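Local coordinates for outer membrane porin F (Pseudomonas aeruginosa, PDB 4RLC), which forms a beta-barrel in the bacterial outer membrane through its N-terminal domain and probably serves as a porin for small solutes, at residues 63-68 against 108-113; 133-138 against 143-148. All blocks are in the same frame, centred on the assembly; numbering follows the deposited sequence.

Contact 1. Residues 63-68 against 108-113; sequences GEYHDV and AHQNIT
Y65 and Q110 meet inside the eight-stranded antiparallel beta-barrel, reaching toward each other across the strand that separates theirs. Strands 56-66 and 98-115 are second neighbours, with strand 80-91 between them, so the backbones stay apart: the nearest alpha carbons, those of Y65 and I112, are 8.7 Å from each other. Long side chains bridge the gap. The glutamine does so with an extended chain, CG lying opposite the backbone N (chi1 -178°), and its amide ends beside the phenol. The two side chains cross at about a right angle, with ring and amide planes 69° apart. OE1 of Q110 lies 2.9 Å from OH of Y65. Further back, CG of Q110 passes 4.1 Å from CE2 of Y65. Tyrosine and glutamine suit this buried lining because each joins an apolar stem to a polar end. L83 of the intervening strand touches both side chains. The phenol oxygen of Y65 is hydrogen-bonded to OH of Y30, on strand 21-30. On the outward-facing side of strand 98-115, a weak hydrogen bond runs from NE2 of H109 to OD1 of N111, 3.3 Å away.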
ATOM      1  N   GLY A  63      -0.413   4.196  -7.080  1.00 18.44           N
ATOM      2  CA  GLY A  63       0.872   3.711  -7.565  1.00 19.32           C
ATOM      3  C   GLY A  63       0.839   3.457  -9.050  1.00 19.76           C
ATOM      4  O   GLY A  63      -0.257   3.228  -9.627  1.00 21.27           O
ATOM      5  N   GLU A  64       1.996   3.562  -9.680  1.00 19.37           N
ATOM      6  CA  GLU A  64       2.171   3.276 -11.090  1.00 19.71           C
ATOM      7  C   GLU A  64       3.102   2.077 -11.272  1.00 22.98           C
ATOM      8  O   GLU A  64       4.108   1.985 -10.576  1.00 21.56           O
ATOM      9  CB  GLU A  64       2.716   4.519 -11.845  1.00 25.48           C
ATOM     10  CG  GLU A  64       1.576   5.557 -11.932  1.00 30.03           C
ATOM     11  CD  GLU A  64       1.877   6.839 -12.720  1.00 39.85           C
ATOM     12  OE1 GLU A  64       3.045   6.999 -13.154  1.00 42.17           O
ATOM     13  OE2 GLU A  64       0.917   7.709 -12.859  1.00 44.78           O
ATOM     14  N   TYR A  65       2.775   1.246 -12.264  1.00 22.90           N
ATOM     15  CA  TYR A  65       3.575   0.064 -12.583  1.00 27.08           C
ATOM     16  C   TYR A  65       4.753   0.453 -13.504  1.00 32.13           C
ATOM     17  O   TYR A  65       4.560   1.218 -14.457  1.00 34.39           O
ATOM     18  CB  TYR A  65       2.697  -0.986 -13.233  1.00 30.60           C
ATOM     19  CG  TYR A  65       1.720  -1.638 -12.339  1.00 29.32           C
ATOM     20  CD1 TYR A  65       2.116  -2.584 -11.410  1.00 34.19           C
ATOM     21  CD2 TYR A  65       0.367  -1.348 -12.427  1.00 32.46           C
ATOM     22  CE1 TYR A  65       1.206  -3.214 -10.564  1.00 34.69           C
ATOM     23  CE2 TYR A  65      -0.557  -1.970 -11.589  1.00 32.88           C
ATOM     24  CZ  TYR A  65      -0.137  -2.919 -10.660  1.00 33.48           C
ATOM     25  OH  TYR A  65      -1.047  -3.541  -9.792  1.00 34.30           O
ATOM     26  N   HIS A  66       5.940  -0.112 -13.230  1.00 33.15           N
ATOM     27  CA  HIS A  66       7.107   0.065 -14.105  1.00 38.89           C
ATOM     28  C   HIS A  66       7.937  -1.238 -14.171  1.00 46.49           C
ATOM     29  O   HIS A  66       7.812  -2.112 -13.306  1.00 37.51           O
ATOM     30  CB  HIS A  66       7.949   1.244 -13.566  1.00 43.21           C
ATOM     31  CG  HIS A  66       7.255   2.582 -13.637  1.00 49.32           C
ATOM     32  ND1 HIS A  66       7.059   3.263 -14.821  1.00 51.91           N
ATOM     33  CD2 HIS A  66       6.686   3.351 -12.669  1.00 49.82           C
ATOM     34  CE1 HIS A  66       6.430   4.405 -14.580  1.00 51.72           C
ATOM     35  NE2 HIS A  66       6.181   4.478 -13.283  1.00 51.05           N
ATOM     36  N   ASP A  67       8.758  -1.396 -15.224  1.00 55.75           N
ATOM     37  CA  ASP A  67       9.689  -2.547 -15.348  1.00 60.92           C
ATOM     38  C   ASP A  67       8.983  -3.911 -15.408  1.00 67.05           C
ATOM     39  O   ASP A  67       9.356  -4.843 -14.672  1.00 63.00           O
ATOM     40  CB  ASP A  67      10.700  -2.538 -14.194  1.00 65.47           C
ATOM     41  CG  ASP A  67      11.320  -1.170 -13.987  1.00 72.33           C
ATOM     42  OD1 ASP A  67      11.669  -0.546 -15.018  1.00 79.88           O
ATOM     43  OD2 ASP A  67      11.421  -0.708 -12.816  1.00 73.33           O
ATOM     44  N   VAL A  68       7.983  -3.987 -16.299  1.00 69.88           N
ATOM     45  CA  VAL A  68       7.049  -5.119 -16.502  1.00 78.90           C
ATOM     46  C   VAL A  68       5.710  -4.812 -15.822  1.00 81.49           C
ATOM     47  O   VAL A  68       4.637  -5.058 -16.383  1.00 84.10           O
ATOM     48  CB  VAL A  68       7.592  -6.511 -16.049  1.00 86.90           C
ATOM     49  CG1 VAL A  68       6.532  -7.595 -16.229  1.00 92.59           C
ATOM     50  CG2 VAL A  68       8.837  -6.898 -16.837  1.00 89.90           C
ATOM     51  N   ALA A 108      -8.912  -2.465  -4.109  1.00 20.23           N
ATOM     52  CA  ALA A 108      -8.110  -1.777  -5.067  1.00 22.14           C
ATOM     53  C   ALA A 108      -8.735  -1.801  -6.433  1.00 22.29           C
ATOM     54  O   ALA A 108      -9.508  -2.691  -6.787  1.00 23.07           O
ATOM     55  CB  ALA A 108      -6.666  -2.364  -5.152  1.00 23.19           C
ATOM     56  N   HIS A 109      -8.399  -0.798  -7.225  1.00 21.58           N
ATOM     57  CA  HIS A 109      -8.794  -0.751  -8.590  1.00 24.53           C
ATOM     58  C   HIS A 109      -7.547  -0.602  -9.446  1.00 24.03           C
ATOM     59  O   HIS A 109      -6.702   0.321  -9.212  1.00 23.77           O
ATOM     60  CB  HIS A 109      -9.771   0.446  -8.803  1.00 28.97           C
ATOM     61  CG  HIS A 109     -10.293   0.569 -10.184  1.00 35.76           C
ATOM     62  ND1 HIS A 109     -11.399  -0.119 -10.640  1.00 41.26           N
ATOM     63  CD2 HIS A 109      -9.836   1.285 -11.242  1.00 39.28           C
ATOM     64  CE1 HIS A 109     -11.609   0.176 -11.916  1.00 39.58           C
ATOM     65  NE2 HIS A 109     -10.677   1.033 -12.299  1.00 42.53           N
ATOM     66  N   GLN A 110      -7.387  -1.504 -10.417  1.00 23.60           N
ATOM     67  CA  GLN A 110      -6.209  -1.543 -11.246  1.00 25.70           C
ATOM     68  C   GLN A 110      -6.602  -1.155 -12.665  1.00 27.17           C
ATOM     69  O   GLN A 110      -7.677  -1.571 -13.172  1.00 26.37           O
ATOM     70  CB  GLN A 110      -5.653  -2.998 -11.169  1.00 30.64           C
ATOM     71  CG  GLN A 110      -4.379  -3.270 -11.919  1.00 34.68           C
ATOM     72  CD  GLN A 110      -3.991  -4.743 -11.881  1.00 37.40           C
ATOM     73  OE1 GLN A 110      -3.054  -5.142 -11.193  1.00 42.54           O
ATOM     74  NE2 GLN A 110      -4.702  -5.528 -12.581  1.00 36.00           N
ATOM     75  N   ASN A 111      -5.794  -0.322 -13.309  1.00 26.77           N
ATOM     76  CA  ASN A 111      -6.007   0.034 -14.710  1.00 29.28           C
ATOM     77  C   ASN A 111      -4.728  -0.305 -15.421  1.00 30.34           C
ATOM     78  O   ASN A 111      -3.662   0.236 -15.064  1.00 29.37           O
ATOM     79  CB  ASN A 111      -6.233   1.527 -14.930  1.00 32.19           C
ATOM     80  CG  ASN A 111      -7.471   2.051 -14.329  1.00 35.77           C
ATOM     81  OD1 ASN A 111      -8.576   1.747 -14.766  1.00 43.72           O
ATOM     82  ND2 ASN A 111      -7.319   2.886 -13.346  1.00 40.38           N
ATOM     83  N   ILE A 112      -4.801  -1.195 -16.395  1.00 31.38           N
ATOM     84  CA  ILE A 112      -3.607  -1.669 -17.094  1.00 33.44           C
ATOM     85  C   ILE A 112      -3.810  -1.506 -18.604  1.00 33.35           C
ATOM     86  O   ILE A 112      -4.872  -1.815 -19.132  1.00 32.65           O
ATOM     87  CB  ILE A 112      -3.343  -3.153 -16.746  1.00 38.79           C
ATOM     88  CG1 ILE A 112      -2.611  -3.236 -15.404  1.00 46.40           C
ATOM     89  CG2 ILE A 112      -2.490  -3.814 -17.804  1.00 45.62           C
ATOM     90  CD1 ILE A 112      -2.593  -4.634 -14.831  1.00 50.31           C
ATOM     91  N   THR A 113      -2.767  -1.010 -19.282  1.00 31.33           N
ATOM     92  CA  THR A 113      -2.709  -1.022 -20.711  1.00 34.67           C
ATOM     93  C   THR A 113      -1.541  -1.907 -21.123  1.00 35.40           C
ATOM     94  O   THR A 113      -0.390  -1.774 -20.621  1.00 31.55           O
ATOM     95  CB  THR A 113      -2.488   0.379 -21.252  1.00 39.16           C
ATOM     96  OG1 THR A 113      -3.567   1.205 -20.780  1.00 42.55           O
ATOM     97  CG2 THR A 113      -2.404   0.363 -22.778  1.00 41.18           C
TER

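Contact 2. Residues 133-138 against 143-148; sequences GLKYYF and FAKASL. With C8E ((hydroxyethyloxy)tri(ethyloxy)octane), chain B; C8E ((hydroxyethyloxy)tri(ethyloxy)octane), chain F.
The beta hairpin of strands 120-137 and 142-153 gives the barrel wall a detergent-coated outer face and a charged, aromatic inner one, K135 meeting F143 and K145 on the inside. The strands run antiparallel, and L134-A146 and Y136-A144 are hydrogen-bonded pairs; N of Y136 to O of A144 is the shortest bond, at 2.8 Å. Inside, F143 holds CG between its backbone N and carbonyl carbon (chi1 69°), which puts the ring beside K135: CE of K135 lies over one face, 4.0 Å from the F143 centroid, and NZ of K135 makes a cation-pi contact at 4.7 Å. F143 in turn lays CB over one face of Y137, 4.0 Å from that centroid, the two rings lying obliquely. The lysines run side by side, CG of K135 3.9 Å from CG of K145. Salt bridges from K135 to E22 and E57 and from K145 to E24 probably offset their mutual repulsion. Outside, apolar L134 packs on the octyl tail of one detergent (chain B), its CG 3.8 Å from C4, while Y136 and small A144 and A146 lie along the polyether part of another (chain F). Between the ammonium groups one water accepts from both, 2.9 Å from NZ of K145.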
ATOM      1  N   GLY A 133       2.890  -6.014   7.714  1.00 19.44           N
ATOM      2  CA  GLY A 133       4.194  -5.374   7.640  1.00 19.47           C
ATOM      3  C   GLY A 133       4.711  -4.859   8.953  1.00 19.17           C
ATOM      4  O   GLY A 133       4.132  -5.080  10.024  1.00 18.55           O
ATOM      5  N   LEU A 134       5.859  -4.175   8.844  1.00 20.01           N
ATOM      6  CA  LEU A 134       6.551  -3.614  10.014  1.00 21.90           C
ATOM      7  C   LEU A 134       6.723  -2.118   9.735  1.00 21.82           C
ATOM      8  O   LEU A 134       7.273  -1.761   8.677  1.00 22.92           O
ATOM      9  CB  LEU A 134       7.888  -4.242  10.148  1.00 24.16           C
ATOM     10  CG  LEU A 134       7.793  -5.751  10.455  1.00 27.92           C
ATOM     11  CD1 LEU A 134       9.192  -6.315  10.490  1.00 33.07           C
ATOM     12  CD2 LEU A 134       7.060  -5.992  11.744  1.00 30.11           C
ATOM     13  N   LYS A 135       6.290  -1.269  10.655  1.00 20.21           N
ATOM     14  CA  LYS A 135       6.551   0.183  10.544  1.00 19.72           C
ATOM     15  C   LYS A 135       7.384   0.550  11.737  1.00 20.19           C
ATOM     16  O   LYS A 135       6.983   0.288  12.888  1.00 22.01           O
ATOM     17  CB  LYS A 135       5.254   1.020  10.512  1.00 21.42           C
ATOM     18  CG  LYS A 135       4.462   0.862   9.249  1.00 24.84           C
ATOM     19  CD  LYS A 135       3.054   1.462   9.403  1.00 27.24           C
ATOM     20  CE  LYS A 135       3.066   2.961   9.468  1.00 25.20           C
ATOM     21  NZ  LYS A 135       1.632   3.434   9.217  1.00 24.14           N
ATOM     22  N   TYR A 136       8.563   1.134  11.522  1.00 18.51           N
ATOM     23  CA  TYR A 136       9.412   1.512  12.602  1.00 19.21           C
ATOM     24  C   TYR A 136       9.498   3.035  12.597  1.00 18.70           C
ATOM     25  O   TYR A 136      10.095   3.611  11.737  1.00 17.31           O
ATOM     26  CB  TYR A 136      10.797   0.894  12.521  1.00 20.95           C
ATOM     27  CG  TYR A 136      11.509   0.910  13.840  1.00 22.06           C
ATOM     28  CD1 TYR A 136      11.936   2.067  14.406  1.00 23.60           C
ATOM     29  CD2 TYR A 136      11.722  -0.247  14.578  1.00 26.71           C
ATOM     30  CE1 TYR A 136      12.563   2.131  15.642  1.00 26.90           C
ATOM     31  CE2 TYR A 136      12.327  -0.182  15.804  1.00 30.40           C
ATOM     32  CZ  TYR A 136      12.799   1.004  16.315  1.00 30.05           C
ATOM     33  OH  TYR A 136      13.397   1.027  17.560  1.00 34.28           O
ATOM     34  N   TYR A 137       8.886   3.605  13.641  1.00 19.44           N
ATOM     35  CA  TYR A 137       8.982   5.049  13.913  1.00 18.83           C
ATOM     36  C   TYR A 137      10.305   5.256  14.644  1.00 19.60           C
ATOM     37  O   TYR A 137      10.439   5.052  15.840  1.00 20.32           O
ATOM     38  CB  TYR A 137       7.792   5.531  14.753  1.00 19.50           C
ATOM     39  CG  TYR A 137       6.477   5.416  14.044  1.00 19.12           C
ATOM     40  CD1 TYR A 137       5.757   4.226  14.059  1.00 20.00           C
ATOM     41  CD2 TYR A 137       5.885   6.513  13.363  1.00 18.64           C
ATOM     42  CE1 TYR A 137       4.538   4.113  13.409  1.00 20.34           C
ATOM     43  CE2 TYR A 137       4.652   6.402  12.725  1.00 19.56           C
ATOM     44  CZ  TYR A 137       3.928   5.228  12.773  1.00 19.88           C
ATOM     45  OH  TYR A 137       2.698   5.073  12.103  1.00 21.13           O
ATOM     46  N   PHE A 138      11.285   5.779  13.903  1.00 19.03           N
ATOM     47  CA  PHE A 138      12.592   6.110  14.449  1.00 19.57           C
ATOM     48  C   PHE A 138      12.767   7.501  14.966  1.00 21.56           C
ATOM     49  O   PHE A 138      13.769   7.761  15.632  1.00 23.15           O
ATOM     50  CB  PHE A 138      13.674   5.695  13.431  1.00 19.40           C
ATOM     51  CG  PHE A 138      13.564   6.402  12.112  1.00 18.13           C
ATOM     52  CD1 PHE A 138      14.092   7.668  11.976  1.00 18.62           C
ATOM     53  CD2 PHE A 138      12.934   5.837  11.046  1.00 18.22           C
ATOM     54  CE1 PHE A 138      14.013   8.338  10.759  1.00 18.35           C
ATOM     55  CE2 PHE A 138      12.764   6.536   9.840  1.00 18.06           C
ATOM     56  CZ  PHE A 138      13.375   7.775   9.709  1.00 17.98           C
ATOM     57  N   PHE A 143       8.926   7.405   9.847  1.00 17.06           N
ATOM     58  CA  PHE A 143       8.981   5.911   9.851  1.00 17.96           C
ATOM     59  C   PHE A 143       9.532   5.381   8.560  1.00 17.69           C
ATOM     60  O   PHE A 143       9.449   5.960   7.517  1.00 16.06           O
ATOM     61  CB  PHE A 143       7.616   5.301  10.220  1.00 17.93           C
ATOM     62  CG  PHE A 143       6.551   5.478   9.184  1.00 19.66           C
ATOM     63  CD1 PHE A 143       6.388   4.605   8.101  1.00 20.01           C
ATOM     64  CD2 PHE A 143       5.761   6.653   9.234  1.00 20.85           C
ATOM     65  CE1 PHE A 143       5.368   4.844   7.164  1.00 21.38           C
ATOM     66  CE2 PHE A 143       4.745   6.852   8.300  1.00 21.53           C
ATOM     67  CZ  PHE A 143       4.590   6.011   7.260  1.00 19.68           C
ATOM     68  N   ALA A 144      10.084   4.144   8.643  1.00 15.75           N
ATOM     69  CA  ALA A 144      10.372   3.335   7.505  1.00 16.24           C
ATOM     70  C   ALA A 144       9.475   2.059   7.656  1.00 17.77           C
ATOM     71  O   ALA A 144       9.145   1.666   8.791  1.00 19.07           O
ATOM     72  CB  ALA A 144      11.839   2.968   7.497  1.00 17.26           C
ATOM     73  N   LYS A 145       9.105   1.496   6.549  1.00 18.52           N
ATOM     74  CA  LYS A 145       8.152   0.340   6.528  1.00 20.88           C
ATOM     75  C   LYS A 145       8.654  -0.752   5.603  1.00 20.18           C
ATOM     76  O   LYS A 145       9.227  -0.478   4.549  1.00 19.50           O
ATOM     77  CB  LYS A 145       6.811   0.902   5.995  1.00 24.47           C
ATOM     78  CG  LYS A 145       5.693  -0.038   5.618  1.00 29.54           C
ATOM     79  CD  LYS A 145       4.473   0.810   5.267  1.00 34.69           C
ATOM     80  CE  LYS A 145       3.478   0.207   4.293  1.00 40.51           C
ATOM     81  NZ  LYS A 145       2.277   1.121   4.242  1.00 46.74           N
ATOM     82  N   ALA A 146       8.492  -2.038   6.010  1.00 19.14           N
ATOM     83  CA  ALA A 146       8.691  -3.167   5.115  1.00 20.09           C
ATOM     84  C   ALA A 146       7.379  -3.940   5.065  1.00 19.99           C
ATOM     85  O   ALA A 146       6.768  -4.127   6.125  1.00 21.38           O
ATOM     86  CB  ALA A 146       9.714  -4.140   5.742  1.00 22.10           C
ATOM     87  N   SER A 147       6.908  -4.305   3.873  1.00 20.44           N
ATOM     88  CA  SER A 147       5.536  -4.796   3.700  1.00 22.47           C
ATOM     89  C   SER A 147       5.473  -6.059   2.837  1.00 23.42           C
ATOM     90  O   SER A 147       6.316  -6.255   1.948  1.00 22.50           O
ATOM     91  CB  SER A 147       4.713  -3.653   2.973  1.00 22.70           C
ATOM     92  OG  SER A 147       5.234  -3.280   1.691  1.00 25.12           O
ATOM     93  N   LEU A 148       4.432  -6.864   3.074  1.00 21.48           N
ATOM     94  CA  LEU A 148       3.983  -7.947   2.199  1.00 24.36           C
ATOM     95  C   LEU A 148       2.527  -7.738   1.893  1.00 22.44           C
ATOM     96  O   LEU A 148       1.758  -7.477   2.825  1.00 24.23           O
ATOM     97  CB  LEU A 148       4.104  -9.284   2.952  1.00 27.98           C
ATOM     98  CG  LEU A 148       5.500  -9.702   3.308  1.00 34.60           C
ATOM     99  CD1 LEU A 148       5.439 -10.980   4.146  1.00 36.46           C
ATOM    100  CD2 LEU A 148       6.358  -9.913   2.048  1.00 36.24           C
TER
HETATM  101  C1  C8E B 201       8.085  -8.337   6.013  1.00 44.82           C
HETATM  102  C2  C8E B 201       7.546  -8.284   7.430  1.00 46.07           C
HETATM  103  C3  C8E B 201       6.227  -9.006   7.666  1.00 46.19           C
HETATM  104  C4  C8E B 201       5.759  -8.707   9.077  1.00 43.34           C
HETATM  105  C5  C8E B 201       4.573  -9.476   9.625  1.00 46.55           C
HETATM  106  C6  C8E B 201       4.147  -8.857  10.955  1.00 42.01           C
HETATM  107  C7  C8E B 201       2.675  -9.028  11.340  1.00 47.57           C
HETATM  108  C8  C8E B 201       2.423  -8.424  12.725  1.00 46.79           C
HETATM  109  O9  C8E B 201       1.202  -8.848  13.354  1.00 46.81           O
HETATM  110  C10 C8E B 201       1.136  -9.080  14.788  1.00 39.49           C
HETATM  111  C11 C8E B 201       2.114  -8.403  15.745  1.00 39.23           C
HETATM  112  O12 C8E B 201       1.797  -9.010  17.000  1.00 41.31           O
HETATM  113  C13 C8E B 201       2.206  -8.447  18.243  1.00 41.32           C
HETATM  114  C14 C8E B 201       3.686  -8.171  18.322  1.00 45.44           C
HETATM  115  O15 C8E B 201       3.753  -6.782  17.959  1.00 47.75           O
HETATM  116  C6  C8E F 205      10.474  -7.438  21.195  1.00 75.67           C
HETATM  117  C7  C8E F 205      11.784  -7.424  20.390  1.00 79.03           C
HETATM  118  C8  C8E F 205      12.102  -6.074  19.736  1.00 74.00           C
HETATM  119  O9  C8E F 205      12.727  -6.271  18.458  1.00 75.86           O
HETATM  120  C10 C8E F 205      12.586  -5.185  17.525  1.00 72.78           C
HETATM  121  C11 C8E F 205      13.982  -4.819  17.027  1.00 76.82           C
HETATM  122  O12 C8E F 205      13.958  -3.896  15.940  1.00 73.92           O
HETATM  123  C13 C8E F 205      13.369  -4.405  14.741  1.00 70.51           C
HETATM  124  C14 C8E F 205      14.101  -3.788  13.560  1.00 67.79           C
HETATM  125  O15 C8E F 205      13.408  -4.128  12.354  1.00 68.83           O
HETATM  126  C16 C8E F 205      12.399  -3.195  11.946  1.00 63.13           C
HETATM  127  C17 C8E F 205      12.421  -3.022  10.432  1.00 61.35           C
HETATM  128  O18 C8E F 205      11.372  -2.130  10.041  1.00 57.84           O
HETATM  129  C19 C8E F 205      11.268  -1.933   8.649  1.00 46.19           C
HETATM  130  C20 C8E F 205      12.181  -0.810   8.290  1.00 43.68           C
HETATM  131  O21 C8E F 205      12.957  -1.139   7.154  1.00 49.71           O
HETATM  132  O   HOH W   1       1.212   2.755   6.340  1.00 34.99           O

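Overall arrangement
Contacts 1 and 2 belong to one closed barrel but lie on opposite sides of its centre, 23 Å apart between centres and about 12 Å between nearest atoms, without touching. They are linked through the sheet: strand 98-115, which supplies Q110, is hydrogen-bonded to strand 120-137, which supplies K135. Contact 1 spans an intervening strand through the interior, whereas contact 2 joins adjacent strands near the short link between them. Both contribute polar groups to the barrel interior. Detergent marks the outer surface near each: at contact 1 one molecule touches H109, the outward-facing neighbour of inward-pointing Q110, and at contact 2 two molecules lie against the hairpin.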